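Long-range contacts in inosine-uridine preferring nucleoside hydrolase (Gardnerella vaginalis 315-A, PDB 6BA1), which belongs to the inosine-uridine preferring nucleoside hydrolase family, with an alpha/beta fold built on a mostly parallel sheet, and binds a calcium ion: residues Gly37-Val42 with Thr130-Asn135; Leu43-Val48 with Val65-Ser70; Leu9-Gly14 with Ile33-Thr38. One frame throughout, in Å; residues are numbered along the deposited sequence.

Contact 1 (Gly37-Val42 with Thr130-Asn135). With CA (calcium ion), chain S.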
ATOM      1  N   GLY A  37      20.453 -20.199   8.922  1.00 25.96           N
ATOM      2  CA  GLY A  37      21.371 -19.139   8.473  1.00 25.79           C
ATOM      3  C   GLY A  37      21.156 -18.776   7.015  1.00 25.76           C
ATOM      4  O   GLY A  37      20.974 -19.659   6.181  1.00 26.50           O
ATOM      5  N   THR A  38      21.159 -17.481   6.708  1.00 25.05           N
ATOM      6  CA  THR A  38      21.086 -17.009   5.325  1.00 25.15           C
ATOM      7  C   THR A  38      22.042 -15.819   5.157  1.00 25.18           C
ATOM      8  O   THR A  38      22.877 -15.577   6.036  1.00 25.37           O
ATOM      9  CB  THR A  38      19.614 -16.709   4.901  1.00 24.38           C
ATOM     10  OG1 THR A  38      19.499 -16.639   3.468  1.00 24.84           O
ATOM     11  CG2 THR A  38      19.094 -15.415   5.528  1.00 23.31           C
ATOM     12  N   TYR A  39      21.913 -15.084   4.051  1.00 25.17           N
ATOM     13  CA  TYR A  39      22.933 -14.138   3.577  1.00 25.66           C
ATOM     14  C   TYR A  39      22.333 -12.741   3.430  1.00 24.89           C
ATOM     15  O   TYR A  39      21.112 -12.585   3.438  1.00 24.09           O
ATOM     16  CB  TYR A  39      23.473 -14.608   2.220  1.00 26.79           C
ATOM     17  CG  TYR A  39      22.406 -14.626   1.138  1.00 26.59           C
ATOM     18  CD1 TYR A  39      22.244 -13.546   0.271  1.00 26.54           C
ATOM     19  CD2 TYR A  39      21.534 -15.709   1.012  1.00 26.60           C
ATOM     20  CE1 TYR A  39      21.262 -13.555  -0.698  1.00 26.50           C
ATOM     21  CE2 TYR A  39      20.543 -15.726   0.042  1.00 26.60           C
ATOM     22  CZ  TYR A  39      20.412 -14.646  -0.810  1.00 26.53           C
ATOM     23  OH  TYR A  39      19.432 -14.636  -1.766  1.00 26.66           O
ATOM     24  N   GLY A  40      23.190 -11.733   3.275  1.00 25.34           N
ATOM     25  CA  GLY A  40      22.730 -10.361   3.013  1.00 24.93           C
ATOM     26  C   GLY A  40      23.546  -9.344   3.775  1.00 25.23           C
ATOM     27  O   GLY A  40      24.462  -8.727   3.216  1.00 26.16           O
ATOM     28  N   ASN A  41      23.198  -9.156   5.045  1.00 24.61           N
ATOM     29  CA  ASN A  41      23.960  -8.297   5.960  1.00 25.05           C
ATOM     30  C   ASN A  41      25.421  -8.754   5.989  1.00 26.23           C
ATOM     31  O   ASN A  41      26.346  -7.942   6.040  1.00 27.16           O
ATOM     32  CB  ASN A  41      23.391  -8.341   7.392  1.00 24.38           C
ATOM     33  CG  ASN A  41      22.009  -7.700   7.515  1.00 23.47           C
ATOM     34  OD1 ASN A  41      21.509  -7.081   6.583  1.00 23.37           O
ATOM     35  ND2 ASN A  41      21.393  -7.840   8.684  1.00 22.95           N
ATOM     36  N   VAL A  42      25.607 -10.072   5.949  1.00 26.35           N
ATOM     37  CA  VAL A  42      26.916 -10.677   5.917  1.00 27.60           C
ATOM     38  C   VAL A  42      26.847 -12.008   5.158  1.00 27.85           C
ATOM     39  O   VAL A  42      25.754 -12.572   4.992  1.00 26.99           O
ATOM     40  CB  VAL A  42      27.426 -10.851   7.368  1.00 27.84           C
ATOM     41  CG1 VAL A  42      26.671 -11.965   8.087  1.00 27.10           C
ATOM     42  CG2 VAL A  42      28.947 -11.041   7.405  1.00 29.45           C
ATOM     43  N   THR A 130      14.032 -13.081   9.092  1.00 20.39           N
ATOM     44  CA  THR A 130      14.395 -11.664   8.969  1.00 20.16           C
ATOM     45  C   THR A 130      15.663 -11.483   8.124  1.00 20.47           C
ATOM     46  O   THR A 130      16.450 -10.541   8.320  1.00 20.56           O
ATOM     47  CB  THR A 130      14.541 -10.996  10.344  1.00 20.05           C
ATOM     48  OG1 THR A 130      15.830 -11.286  10.889  1.00 20.36           O
ATOM     49  CG2 THR A 130      13.461 -11.478  11.304  1.00 19.98           C
ATOM     50  N   GLY A 131      15.858 -12.428   7.205  1.00 20.83           N
ATOM     51  CA  GLY A 131      16.777 -12.260   6.099  1.00 21.27           C
ATOM     52  C   GLY A 131      15.972 -12.521   4.839  1.00 21.45           C
ATOM     53  O   GLY A 131      14.747 -12.600   4.891  1.00 21.20           O
ATOM     54  N   PRO A 132      16.658 -12.653   3.697  1.00 22.05           N
ATOM     55  CA  PRO A 132      16.036 -13.104   2.467  1.00 22.51           C
ATOM     56  C   PRO A 132      15.192 -14.362   2.618  1.00 22.72           C
ATOM     57  O   PRO A 132      15.463 -15.224   3.470  1.00 22.79           O
ATOM     58  CB  PRO A 132      17.230 -13.377   1.569  1.00 23.36           C
ATOM     59  CG  PRO A 132      18.219 -12.338   1.988  1.00 23.21           C
ATOM     60  CD  PRO A 132      18.016 -12.127   3.464  1.00 22.47           C
ATOM     61  N   MET A 133      14.170 -14.461   1.778  1.00 22.99           N
ATOM     62  CA  MET A 133      13.212 -15.557   1.818  1.00 23.41           C
ATOM     63  C   MET A 133      13.733 -16.805   1.103  1.00 24.53           C
ATOM     64  O   MET A 133      13.098 -17.869   1.179  1.00 25.14           O
ATOM     65  CB  MET A 133      11.876 -15.122   1.205  1.00 23.49           C
ATOM     66  CG  MET A 133      11.366 -13.751   1.655  1.00 22.67           C
ATOM     67  SD  MET A 133      11.674 -13.326   3.392  1.00 21.73           S
ATOM     68  CE  MET A 133      10.617 -14.501   4.181  1.00 21.96           C
ATOM     69  N   THR A 134      14.873 -16.666   0.409  1.00 24.97           N
ATOM     70  CA  THR A 134      15.567 -17.745  -0.319  1.00 26.23           C
ATOM     71  C   THR A 134      15.404 -19.148   0.253  1.00 26.88           C
ATOM     72  O   THR A 134      15.141 -20.099  -0.493  1.00 28.10           O
ATOM     73  CB  THR A 134      17.085 -17.450  -0.405  1.00 26.46           C
ATOM     74  OG1 THR A 134      17.295 -16.073  -0.758  1.00 25.91           O
ATOM     75  CG2 THR A 134      17.767 -18.352  -1.439  1.00 27.99           C
ATOM     76  N   ASN A 135      15.567 -19.264   1.568  1.00 26.23           N
ATOM     77  CA  ASN A 135      15.493 -20.562   2.244  1.00 26.91           C
ATOM     78  C   ASN A 135      14.092 -21.166   2.204  1.00 27.29           C
ATOM     79  O   ASN A 135      13.916 -22.267   1.673  1.00 28.63           O
ATOM     80  CB  ASN A 135      16.017 -20.466   3.684  1.00 26.22           C
ATOM     81  CG  ASN A 135      17.523 -20.238   3.756  1.00 26.40           C
ATOM     82  OD1 ASN A 135      18.273 -20.552   2.830  1.00 27.35           O
ATOM     83  ND2 ASN A 135      17.969 -19.703   4.875  1.00 25.66           N
TER
HETATM   84 CA    CA S 400      18.266  -8.714   8.618  1.00 21.20          CA
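Y39 and P132 meet where two loops of the nucleoside hydrolase fold come together, one following strand 31-37 and the other following strand 125-129 and leading into helix 134-142. The closer packing lies around Y39, T38 and P132. CG of P132 sits over one face of the Y39 ring, 4.2 Å above its plane and shifted toward the rim, while the phenol carbon CZ of Y39 comes 4.2 Å from P132 CB. The hydroxyl at the far end of the ring donates to T134, OH to OG1 2.8 Å, with the two side chains crossing at about a right angle; T134 OG1 is also hydrogen-bonded to D177, which lies beyond both segments. Next to the proline, T38 brings its methyl CG2 to G131 CA and to P132 CD, 4.0 Å from each. Beyond Y39 the contact thins out: G40, N41 and V42 run on without packing against 130-135, although this part of the loop is buried too. On the same side the carbonyl O of T130 binds the calcium ion at 2.6 Å, in a site completed by D12, D17 and D248. At the other end N135 closes the contact. Its ND2 lies 3.4 Å from T38 CB and is shared between two acceptors, OD1 of D10 and the carbonyl of G37. The bond from N135 ND2 to G37 O is 3.3 Å long, with G37 O near the amide plane of N135 but the donor 57° out of the G37 carbonyl plane.

Contact 2 (Leu43-Val48 with Val65-Ser70)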
ATOM      1  N   LEU A  43      28.008 -12.482   4.678  1.00 29.23           N
ATOM      2  CA  LEU A  43      28.127 -13.783   3.991  1.00 29.89           C
ATOM      3  C   LEU A  43      27.477 -14.903   4.810  1.00 29.32           C
ATOM      4  O   LEU A  43      27.522 -14.883   6.043  1.00 29.00           O
ATOM      5  CB  LEU A  43      29.602 -14.118   3.747  1.00 31.68           C
ATOM      6  CG  LEU A  43      30.318 -13.263   2.686  1.00 32.69           C
ATOM      7  CD1 LEU A  43      31.785 -13.054   3.051  1.00 34.29           C
ATOM      8  CD2 LEU A  43      30.180 -13.860   1.284  1.00 33.34           C
ATOM      9  N   MET A  44      26.869 -15.869   4.117  1.00 29.37           N
ATOM     10  CA  MET A  44      26.050 -16.893   4.765  1.00 28.87           C
ATOM     11  C   MET A  44      26.744 -17.598   5.938  1.00 29.50           C
ATOM     12  O   MET A  44      26.153 -17.769   7.009  1.00 28.77           O
ATOM     13  CB  MET A  44      25.584 -17.925   3.730  1.00 29.45           C
ATOM     14  CG  MET A  44      24.703 -19.032   4.312  1.00 29.20           C
ATOM     15  SD  MET A  44      25.666 -20.378   5.014  1.00 30.69           S
ATOM     16  CE  MET A  44      24.452 -21.174   6.023  1.00 29.99           C
ATOM     17  N   GLU A  45      27.988 -18.013   5.697  1.00 31.01           N
ATOM     18  CA  GLU A  45      28.837 -18.674   6.700  1.00 31.98           C
ATOM     19  C   GLU A  45      29.057 -17.800   7.931  1.00 31.44           C
ATOM     20  O   GLU A  45      28.880 -18.258   9.057  1.00 31.31           O
ATOM     21  CB  GLU A  45      30.204 -19.038   6.099  1.00 33.89           C
ATOM     22  CG  GLU A  45      30.176 -20.193   5.103  1.00 34.98           C
ATOM     23  CD  GLU A  45      30.013 -21.566   5.751  1.00 35.63           C
ATOM     24  OE1 GLU A  45      29.986 -21.673   7.008  1.00 35.29           O
ATOM     25  OE2 GLU A  45      29.914 -22.554   4.991  1.00 36.66           O
ATOM     26  N   GLN A  46      29.452 -16.549   7.707  1.00 31.30           N
ATOM     27  CA  GLN A  46      29.579 -15.565   8.787  1.00 30.88           C
ATOM     28  C   GLN A  46      28.303 -15.463   9.636  1.00 29.38           C
ATOM     29  O   GLN A  46      28.387 -15.320  10.855  1.00 29.36           O
ATOM     30  CB  GLN A  46      29.964 -14.178   8.247  1.00 30.97           C
ATOM     31  CG  GLN A  46      31.443 -13.837   8.357  1.00 32.65           C
ATOM     32  CD  GLN A  46      31.899 -13.638   9.796  1.00 33.06           C
ATOM     33  OE1 GLN A  46      31.097 -13.308  10.672  1.00 31.97           O
ATOM     34  NE2 GLN A  46      33.184 -13.844  10.048  1.00 34.80           N
ATOM     35  N   GLY A  47      27.139 -15.549   8.987  1.00 28.30           N
ATOM     36  CA  GLY A  47      25.841 -15.613   9.670  1.00 27.06           C
ATOM     37  C   GLY A  47      25.753 -16.753  10.681  1.00 27.39           C
ATOM     38  O   GLY A  47      25.221 -16.580  11.779  1.00 26.85           O
ATOM     39  N   VAL A  48      26.295 -17.907  10.303  1.00 28.45           N
ATOM     40  CA  VAL A  48      26.337 -19.074  11.168  1.00 29.09           C
ATOM     41  C   VAL A  48      27.350 -18.913  12.319  1.00 29.93           C
ATOM     42  O   VAL A  48      27.017 -19.222  13.470  1.00 29.85           O
ATOM     43  CB  VAL A  48      26.609 -20.364  10.358  1.00 30.23           C
ATOM     44  CG1 VAL A  48      26.849 -21.569  11.272  1.00 31.27           C
ATOM     45  CG2 VAL A  48      25.450 -20.623   9.399  1.00 29.53           C
ATOM     46  N   VAL A  65      22.221 -24.412  15.103  1.00 30.32           N
ATOM     47  CA  VAL A  65      22.299 -23.527  13.941  1.00 29.44           C
ATOM     48  C   VAL A  65      22.451 -24.350  12.662  1.00 30.29           C
ATOM     49  O   VAL A  65      23.424 -25.079  12.504  1.00 31.67           O
ATOM     50  CB  VAL A  65      23.482 -22.550  14.081  1.00 29.37           C
ATOM     51  CG1 VAL A  65      23.615 -21.668  12.849  1.00 28.69           C
ATOM     52  CG2 VAL A  65      23.309 -21.709  15.343  1.00 28.72           C
ATOM     53  N   TYR A  66      21.488 -24.220  11.752  1.00 29.64           N
ATOM     54  CA  TYR A  66      21.491 -24.962  10.488  1.00 30.54           C
ATOM     55  C   TYR A  66      21.999 -24.077   9.357  1.00 30.11           C
ATOM     56  O   TYR A  66      22.134 -22.870   9.511  1.00 29.00           O
ATOM     57  CB  TYR A  66      20.097 -25.514  10.191  1.00 30.49           C
ATOM     58  CG  TYR A  66      19.617 -26.462  11.268  1.00 31.20           C
ATOM     59  CD1 TYR A  66      19.730 -27.839  11.118  1.00 32.95           C
ATOM     60  CD2 TYR A  66      19.067 -25.977  12.453  1.00 30.32           C
ATOM     61  CE1 TYR A  66      19.290 -28.709  12.116  1.00 33.78           C
ATOM     62  CE2 TYR A  66      18.632 -26.830  13.453  1.00 31.11           C
ATOM     63  CZ  TYR A  66      18.743 -28.193  13.284  1.00 32.83           C
ATOM     64  OH  TYR A  66      18.304 -29.034  14.285  1.00 33.76           O
ATOM     65  N   LYS A  67      22.277 -24.700   8.219  1.00 31.17           N
ATOM     66  CA  LYS A  67      23.011 -24.081   7.129  1.00 31.30           C
ATOM     67  C   LYS A  67      22.107 -23.973   5.893  1.00 31.05           C
ATOM     68  O   LYS A  67      21.821 -24.973   5.234  1.00 32.22           O
ATOM     69  CB  LYS A  67      24.268 -24.922   6.833  1.00 33.15           C
ATOM     70  CG  LYS A  67      25.591 -24.174   6.941  1.00 33.35           C
ATOM     71  CD  LYS A  67      26.757 -25.144   7.048  1.00 35.33           C
ATOM     72  CE  LYS A  67      28.080 -24.420   7.201  1.00 35.76           C
ATOM     73  NZ  LYS A  67      29.239 -25.350   7.071  1.00 37.96           N
ATOM     74  N   GLY A  68      21.626 -22.764   5.612  1.00 29.67           N
ATOM     75  CA  GLY A  68      20.822 -22.494   4.415  1.00 29.46           C
ATOM     76  C   GLY A  68      21.666 -22.216   3.180  1.00 30.23           C
ATOM     77  O   GLY A  68      22.815 -22.613   3.114  1.00 31.34           O
ATOM     78  N   LEU A  69      21.078 -21.510   2.217  1.00 29.76           N
ATOM     79  CA  LEU A  69      21.692 -21.280   0.903  1.00 30.64           C
ATOM     80  C   LEU A  69      22.528 -20.003   0.872  1.00 30.08           C
ATOM     81  O   LEU A  69      22.181 -19.031   1.527  1.00 28.75           O
ATOM     82  CB  LEU A  69      20.599 -21.256  -0.178  1.00 30.72           C
ATOM     83  CG  LEU A  69      19.890 -22.598  -0.394  1.00 31.82           C
ATOM     84  CD1 LEU A  69      18.435 -22.435  -0.778  1.00 31.33           C
ATOM     85  CD2 LEU A  69      20.609 -23.397  -1.458  1.00 33.77           C
ATOM     86  N   SER A  70      23.618 -20.020   0.101  1.00 31.30           N
ATOM     87  CA  SER A  70      24.583 -18.893   0.018  1.00 31.21           C
ATOM     88  C   SER A  70      24.138 -17.757  -0.900  1.00 30.68           C
ATOM     89  O   SER A  70      24.345 -16.585  -0.564  1.00 29.91           O
ATOM     90  CB  SER A  70      25.941 -19.393  -0.482  1.00 33.01           C
ATOM     91  OG  SER A  70      26.535 -20.274   0.446  1.00 33.63           O
TER
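The carboxylate of E45 turns both oxygens to the end of K67: CE of K67 lies 3.3 Å from OE1 and 3.4 Å from OE2 of E45. The salt bridge runs from K67 NZ to E45 OE2 at 3.5 Å. The other flat group, the Y66 ring, belongs to the far side of the strand, where it stacks with F113. Helix 44-48 and strand 65-67 run almost antiparallel (167°), their axes 9.3 Å apart, as the helix and the second strand of a beta-alpha-beta crossover. M44 makes the most extensive contact. Its CG, anti to the backbone N (chi1 -179°), passes 3.8 Å from L69 O, and the chain then bends at chi2. The methyl CE lies against K67 CG and the backbone N of G68. M44 and K67 cross at about a right angle. Deeper in, V48 and V65 slide past each other in opposite directions, CG1 to CG1 at 3.6 Å, and V48 CG2 rests 4.0 Å from Y66 O. The interface is thus held mainly by methyl and methylene packing, with a rather long ion pair at its exposed rim that is probably weakened by solvent.

Contact 3 (Leu9-Gly14 with Ile33-Thr38). With CA (calcium ion), chain S.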
ATOM      1  N   LEU A   9      14.166 -19.044  13.772  1.00 23.05           N
ATOM      2  CA  LEU A   9      14.606 -17.817  13.114  1.00 22.32           C
ATOM      3  C   LEU A   9      15.417 -18.170  11.866  1.00 22.61           C
ATOM      4  O   LEU A   9      16.086 -19.196  11.834  1.00 23.39           O
ATOM      5  CB  LEU A   9      15.436 -16.959  14.069  1.00 22.12           C
ATOM      6  CG  LEU A   9      14.819 -16.662  15.441  1.00 22.10           C
ATOM      7  CD1 LEU A   9      15.710 -15.747  16.250  1.00 22.10           C
ATOM      8  CD2 LEU A   9      13.435 -16.062  15.324  1.00 21.67           C
ATOM      9  N   ASP A  10      15.324 -17.329  10.832  1.00 22.15           N
ATOM     10  CA  ASP A  10      16.076 -17.492   9.581  1.00 22.49           C
ATOM     11  C   ASP A  10      16.824 -16.178   9.389  1.00 22.04           C
ATOM     12  O   ASP A  10      16.232 -15.179   8.964  1.00 21.50           O
ATOM     13  CB  ASP A  10      15.116 -17.786   8.423  1.00 22.63           C
ATOM     14  CG  ASP A  10      15.821 -18.183   7.130  1.00 23.29           C
ATOM     15  OD1 ASP A  10      15.666 -19.352   6.735  1.00 24.16           O
ATOM     16  OD2 ASP A  10      16.465 -17.330   6.480  1.00 23.09           O
ATOM     17  N   LEU A  11      18.124 -16.172   9.704  1.00 22.44           N
ATOM     18  CA  LEU A  11      18.859 -14.930   9.976  1.00 22.22           C
ATOM     19  C   LEU A  11      20.123 -14.709   9.140  1.00 22.81           C
ATOM     20  O   LEU A  11      20.932 -15.629   8.951  1.00 23.60           O
ATOM     21  CB  LEU A  11      19.251 -14.883  11.451  1.00 22.34           C
ATOM     22  CG  LEU A  11      18.133 -15.089  12.473  1.00 21.99           C
ATOM     23  CD1 LEU A  11      18.711 -15.103  13.878  1.00 22.37           C
ATOM     24  CD2 LEU A  11      17.063 -14.012  12.335  1.00 21.28           C
ATOM     25  N   ASP A  12      20.276 -13.471   8.665  1.00 22.57           N
ATOM     26  CA  ASP A  12      21.520 -12.974   8.068  1.00 23.24           C
ATOM     27  C   ASP A  12      22.268 -12.177   9.138  1.00 23.46           C
ATOM     28  O   ASP A  12      22.370 -10.962   9.071  1.00 23.41           O
ATOM     29  CB  ASP A  12      21.262 -12.160   6.771  1.00 23.14           C
ATOM     30  CG  ASP A  12      20.351 -10.911   6.961  1.00 22.42           C
ATOM     31  OD1 ASP A  12      19.561 -10.807   7.927  1.00 21.85           O
ATOM     32  OD2 ASP A  12      20.419 -10.015   6.094  1.00 22.57           O
ATOM     33  N   THR A  13      22.806 -12.899  10.117  1.00 23.89           N
ATOM     34  CA  THR A  13      23.220 -12.318  11.398  1.00 24.11           C
ATOM     35  C   THR A  13      24.536 -11.511  11.325  1.00 25.05           C
ATOM     36  O   THR A  13      25.588 -12.119  11.205  1.00 25.99           O
ATOM     37  CB  THR A  13      23.367 -13.436  12.457  1.00 24.47           C
ATOM     38  OG1 THR A  13      22.402 -14.469  12.218  1.00 24.02           O
ATOM     39  CG2 THR A  13      23.180 -12.866  13.851  1.00 24.42           C
ATOM     40  N   GLY A  14      24.534 -10.171  11.383  1.00 25.04           N
ATOM     41  CA  GLY A  14      23.356  -9.282  11.441  1.00 24.17           C
ATOM     42  C   GLY A  14      23.149  -8.656  12.806  1.00 24.26           C
ATOM     43  O   GLY A  14      23.002  -9.371  13.793  1.00 24.24           O
ATOM     44  N   ILE A  33      13.873 -23.378  18.606  1.00 27.26           N
ATOM     45  CA  ILE A  33      14.379 -24.697  18.219  1.00 28.44           C
ATOM     46  C   ILE A  33      15.728 -24.558  17.518  1.00 28.31           C
ATOM     47  O   ILE A  33      16.675 -25.277  17.842  1.00 29.31           O
ATOM     48  CB  ILE A  33      13.446 -25.462  17.248  1.00 28.94           C
ATOM     49  CG1 ILE A  33      12.029 -25.588  17.794  1.00 29.22           C
ATOM     50  CG2 ILE A  33      13.983 -26.876  16.993  1.00 30.50           C
ATOM     51  CD1 ILE A  33      11.014 -25.982  16.732  1.00 29.55           C
ATOM     52  N   GLY A  34      15.791 -23.670  16.532  1.00 27.28           N
ATOM     53  CA  GLY A  34      17.010 -23.458  15.770  1.00 27.23           C
ATOM     54  C   GLY A  34      17.070 -22.134  15.034  1.00 25.99           C
ATOM     55  O   GLY A  34      16.067 -21.454  14.878  1.00 25.18           O
ATOM     56  N   ILE A  35      18.273 -21.782  14.604  1.00 26.04           N
ATOM     57  CA  ILE A  35      18.530 -20.591  13.820  1.00 25.16           C
ATOM     58  C   ILE A  35      18.992 -21.059  12.457  1.00 25.64           C
ATOM     59  O   ILE A  35      20.098 -21.544  12.306  1.00 26.51           O
ATOM     60  CB  ILE A  35      19.598 -19.693  14.482  1.00 25.06           C
ATOM     61  CG1 ILE A  35      19.030 -19.084  15.764  1.00 24.64           C
ATOM     62  CG2 ILE A  35      20.068 -18.599  13.531  1.00 24.52           C
ATOM     63  CD1 ILE A  35      20.035 -18.363  16.622  1.00 24.89           C
ATOM     64  N   THR A  36      18.118 -20.938  11.468  1.00 25.23           N
ATOM     65  CA  THR A  36      18.499 -21.135  10.077  1.00 25.65           C
ATOM     66  C   THR A  36      19.337 -19.937   9.601  1.00 25.14           C
ATOM     67  O   THR A  36      18.964 -18.794   9.838  1.00 24.18           O
ATOM     68  CB  THR A  36      17.253 -21.290   9.201  1.00 25.49           C
ATOM     69  OG1 THR A  36      16.616 -22.544   9.505  1.00 26.37           O
ATOM     70  CG2 THR A  36      17.634 -21.238   7.734  1.00 25.87           C
ATOM     71  N   GLY A  37      20.453 -20.199   8.922  1.00 25.96           N
ATOM     72  CA  GLY A  37      21.371 -19.139   8.473  1.00 25.79           C
ATOM     73  C   GLY A  37      21.156 -18.776   7.015  1.00 25.76           C
ATOM     74  O   GLY A  37      20.974 -19.659   6.181  1.00 26.50           O
ATOM     75  N   THR A  38      21.159 -17.481   6.708  1.00 25.05           N
ATOM     76  CA  THR A  38      21.086 -17.009   5.325  1.00 25.15           C
ATOM     77  C   THR A  38      22.042 -15.819   5.157  1.00 25.18           C
ATOM     78  O   THR A  38      22.877 -15.577   6.036  1.00 25.37           O
ATOM     79  CB  THR A  38      19.614 -16.709   4.901  1.00 24.38           C
ATOM     80  OG1 THR A  38      19.499 -16.639   3.468  1.00 24.84           O
ATOM     81  CG2 THR A  38      19.094 -15.415   5.528  1.00 23.31           C
TER
HETATM   82 CA    CA S 400      18.266  -8.714   8.618  1.00 21.20          CA
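With its CG anti to the backbone N (chi1 -171°), D10 carries its carboxylate beside T36 and T38, on the same face of the sheet as T36. The T36 methyl, CG2, is likewise anti to its own backbone N and lies beside the D10 carboxylate, while D10 OD2 faces T38 CG2 at 3.4 Å. D10 OD1 has its polar partners outside the two strands, notably the hydroxyl of Y127. T36 also touches A110 and F113 of helix 110-121. L9, L11 and I35 point to the other face of the sheet; L11 CD1 meets I35 CG2 at 3.8 Å, and both side chains also touch I21 of helix 15-25. Four backbone bonds in parallel register join the strands. L9 N gives to G34 O, T36 N to L9 O and L11 N to T36 O, and the last rung, T38 N to L11 O at 2.9 Å, has its donor 50° above the carbonyl plane of L11. Supplementary CA-H...O contacts line the ladder, for example D10 CA to T36 O at 3.2 Å. Just past the end of strand 6-11, D12 OD1 binds the calcium ion at 2.6 Å. D12 OD2 is held by N41 N, a bond consistent with the loop after strand 31-37 helping to orient this metal ligand. The T13-G14 peptide is cis, just before helix 15-25. Parallel strands joined through that helix in a beta-alpha-beta crossover, with an aspartate-rich turn binding calcium at their C-terminal ends, are characteristic of the nucleoside hydrolase family.

In the fold
The three contacts lie with their centres about 8 Å from one another, around neighbouring strands of one sheet. Contacts 1 and 3 share G37 and T38, and they also meet at the metal, where T130 O and D12 OD1 lie 3.1 Å apart as joint ligands of the calcium ion. Strand 31-37 of contact 3 is also paired with the strand of contact 2, Y66 N to I35 O at 3.1 Å and G37 N to Y66 O at 3.2 Å. N135 of contact 1 links all three: its ND2 lies 3.0 Å from D10 OD1, and its OD1 3.0 Å from L69 N. Contact 2 is farther from the metal, with the M44 side chain about 13 Å from the calcium ion.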